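Local structure of antibiotic resistance protein (Deinococcus radiodurans, 2VLI) at the interface of chains A and B. The protein is a phosphotransferase that confers resistance to tunicamycin, probably by transferring a phosphate group from a nucleoside triphosphate to the antibiotic. Sequence-based numbering; all coordinates share one arbitrary frame. Chains: chain A/B, Antibiotic resistance protein.

Contact 1: the interface of chains A and B. Residues chain A 131, 133-134, 137; chain B 89, 93.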
# COMPACT_ATOMS: atom_id res chain seq x y z
N ASN A 131 -14.61 -8.78 -4.96
CA ASN A 131 -14.47 -8.01 -6.20
C ASN A 131 -13.08 -8.29 -6.81
O ASN A 131 -12.10 -8.03 -6.16
CB ASN A 131 -14.61 -6.53 -5.84
CG ASN A 131 -14.72 -5.61 -7.04
OD1 ASN A 131 -13.74 -5.38 -7.76
ND2 ASN A 131 -15.90 -4.99 -7.20
N GLY A 133 -11.24 -6.86 -9.02
CA GLY A 133 -10.41 -5.66 -8.99
C GLY A 133 -9.82 -5.39 -7.63
O GLY A 133 -8.67 -4.99 -7.51
N THR A 134 -10.58 -5.67 -6.57
CA THR A 134 -10.10 -5.37 -5.22
C THR A 134 -9.02 -6.38 -4.82
O THR A 134 -8.03 -6.02 -4.15
CB THR A 134 -11.30 -5.36 -4.22
OG1 THR A 134 -12.16 -4.26 -4.57
CG2 THR A 134 -10.86 -5.19 -2.77
N ASP A 137 -5.90 -5.56 -6.87
CA ASP A 137 -5.23 -4.38 -6.28
C ASP A 137 -4.31 -4.84 -5.15
O ASP A 137 -3.23 -4.37 -5.03
CB ASP A 137 -6.19 -3.38 -5.63
CG ASP A 137 -6.98 -2.57 -6.61
OD1 ASP A 137 -6.55 -2.41 -7.78
OD2 ASP A 137 -8.04 -2.03 -6.15
N THR B 89 -3.37 2.14 -0.93
CA THR B 89 -3.99 1.42 -2.00
C THR B 89 -5.51 1.42 -1.82
O THR B 89 -6.26 1.56 -2.76
CB THR B 89 -3.46 -0.03 -2.02
OG1 THR B 89 -2.10 -0.02 -2.47
CG2 THR B 89 -4.35 -0.90 -2.88
N ARG B 93 -8.20 3.07 -4.41
CA ARG B 93 -9.26 2.34 -5.06
C ARG B 93 -10.58 3.05 -4.87
O ARG B 93 -11.39 3.09 -5.76
CB ARG B 93 -9.35 0.88 -4.56
CG ARG B 93 -10.52 0.10 -5.18
CD ARG B 93 -10.77 0.32 -6.71
NE ARG B 93 -9.82 -0.35 -7.61
CZ ARG B 93 -10.03 -1.53 -8.21
NH1 ARG B 93 -11.15 -2.21 -7.98
NH2 ARG B 93 -9.10 -2.03 -9.03
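The carboxylate of A:Asp137 stands over one face of the B:Arg93 guanidinium, the two planes 86° apart, so that an edge of the acid meets the flat of the base. Carboxylate oxygen OD2 sits above this face, 2.9 Å from NE in a salt bridge, while OD1 lies 2.9 Å from terminal nitrogen NH2. The N-H groups point away from both oxygens, which lie above the plane, so the attraction is probably mainly electrostatic, without the paired, coplanar hydrogen bonds of a fork-like Arg-Asp pair. The backbone of A:Gly133 lies towards the same face, its carbonyl carbon C 3.5 Å from NH1 and its O 3.4 Å from NH2. Near the guanidinium edge beyond NH1 is the side-chain oxygen OD1 of A:Asn131, at 4.1 Å. The arginine chain bends at chi2 (42°) and chi3 (75°), which curls its methylenes around OD2; CG comes within 3.4 Å of that oxygen. Along the helix, A:Asp137 CB meets the B:Thr89 methyl CG2 at 4.1 Å. A weak bond from A:Thr134 N to A:Asn131 OD1 caps the start of helix 132-142. The guanidinium rests beside this first turn, where the helix dipole would be expected to disfavour a cation and the A:Asp137 charge to offset it. The site thus ties helix 132-142 of one subunit to helix 89-101 of its two-fold mate.

Contact 2: the interface of chains A and B. Residues chain A 137, 140-141; chain B 144-146.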
# COMPACT_ATOMS: atom_id res chain seq x y z
N ASP A 137 -5.90 -5.56 -6.87
CA ASP A 137 -5.23 -4.38 -6.28
C ASP A 137 -4.31 -4.84 -5.15
O ASP A 137 -3.23 -4.37 -5.03
CB ASP A 137 -6.19 -3.38 -5.63
CG ASP A 137 -6.98 -2.57 -6.61
OD1 ASP A 137 -6.55 -2.41 -7.78
OD2 ASP A 137 -8.04 -2.03 -6.15
N ASN A 140 -1.28 -6.78 -6.47
CA ASN A 140 -0.38 -5.78 -7.08
C ASN A 140 0.39 -5.05 -5.99
O ASN A 140 1.61 -4.86 -6.11
CB ASN A 140 -1.21 -4.82 -7.92
CG ASN A 140 -1.51 -5.35 -9.31
OD1 ASN A 140 -0.83 -6.23 -9.80
ND2 ASN A 140 -2.55 -4.83 -9.93
N GLU A 141 -0.28 -4.69 -4.89
CA GLU A 141 0.43 -4.03 -3.74
C GLU A 141 1.48 -4.92 -3.12
O GLU A 141 2.60 -4.46 -2.85
CB GLU A 141 -0.50 -3.52 -2.65
CG GLU A 141 0.32 -3.09 -1.37
CD GLU A 141 -0.32 -2.11 -0.43
OE1 GLU A 141 -1.55 -2.07 -0.42
OE2 GLU A 141 0.48 -1.42 0.35
N GLY B 144 3.70 -0.06 -7.59
CA GLY B 144 2.74 -1.17 -7.75
C GLY B 144 1.81 -0.88 -8.91
O GLY B 144 1.45 0.27 -9.15
N GLU B 145 1.36 -1.92 -9.62
CA GLU B 145 0.43 -1.71 -10.70
C GLU B 145 -0.96 -1.22 -10.30
O GLU B 145 -1.67 -0.75 -11.14
CB GLU B 145 0.41 -2.85 -11.71
CG GLU B 145 1.70 -3.01 -12.41
CD GLU B 145 2.16 -1.73 -13.15
OE1 GLU B 145 1.41 -1.07 -13.82
OE2 GLU B 145 3.33 -1.47 -13.12
N GLN B 146 -1.34 -1.30 -9.02
CA GLN B 146 -2.62 -0.69 -8.57
C GLN B 146 -2.58 0.87 -8.77
O GLN B 146 -3.60 1.56 -8.81
CB GLN B 146 -2.86 -1.01 -7.09
CG GLN B 146 -1.99 -0.30 -6.00
CD GLN B 146 -0.65 -0.94 -5.76
OE1 GLN B 146 -0.16 -1.69 -6.59
NE2 GLN B 146 -0.03 -0.65 -4.59
O HOH W 1 2.37 -4.39 -8.79
O HOH W 2 2.80 -1.69 -3.72
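The C-terminal end of helix 132-142 in chain A packs here against the short 3-10 helix 145-147 of chain B, with A:Asn140 and A:Glu141 facing B:Glu145 and B:Gln146. B:Gln146 lays a face of its terminal amide over the backbone joining A:Asn140 to A:Glu141. Its CG occupies the crowded position between the backbone N and the carbonyl carbon (chi1 73°), and a further bend at chi2 (-83°) folds the amide towards the chain A helix. Amide carbon CD lies 3.8 Å from A:Glu141 CA, and oxygen OE1 is 3.4 Å from A:Glu141 N, too long and too far above the peptide to count as a hydrogen bond. At the other end of the amide, NE2 packs alongside the A:Glu141 methylene CB at 3.5 Å. The B:Gln146 CB methylene approaches A:Asp137 near its backbone carbonyl, adding a lighter contact one helical turn earlier.

A:Asn140 meets the start of the 3-10 turn. The carbon CG of its amide rests against the B:Glu145 methylene CB, 4.0 Å away, and the amide plane stands 87° from the B:Glu145 carboxylate. That glutamate also belongs, with B:His150, to a cadmium site; the metal may well come from crystallisation. Its CB serves the subunit contact while its carboxylate extends away from A:Asn140.

No direct polar bond crosses here, and two waters carry the polar link instead. Water 2 joins A:Glu141 O to the B:Gln146 side-chain NE2, which fixes the outer end of the amide lying over the helix backbone. Water 1 accepts a nearly straight bond from the backbone N of B:Glu145 at 2.8 Å and lies 2.8 Å from the carbonyl O of A:Asn140.

The C-alpha centres of contact 1 and contact 2 are about 8 Å apart, and A:Asp137 belongs to both. Helix 132-142 of chain A supplies most of the first side: its opening turns serve contact 1 and its closing turn contact 2, against helix 89-101 and the 3-10 helix 145-147 of chain B respectively. A charged anchor is thus followed along one helix by a water-bridged, mainly van der Waals patch. Two-fold symmetry repeats both contacts with the chains exchanged, which is consistent with a dimer, although the structure alone does not show that this pairing is the biological one.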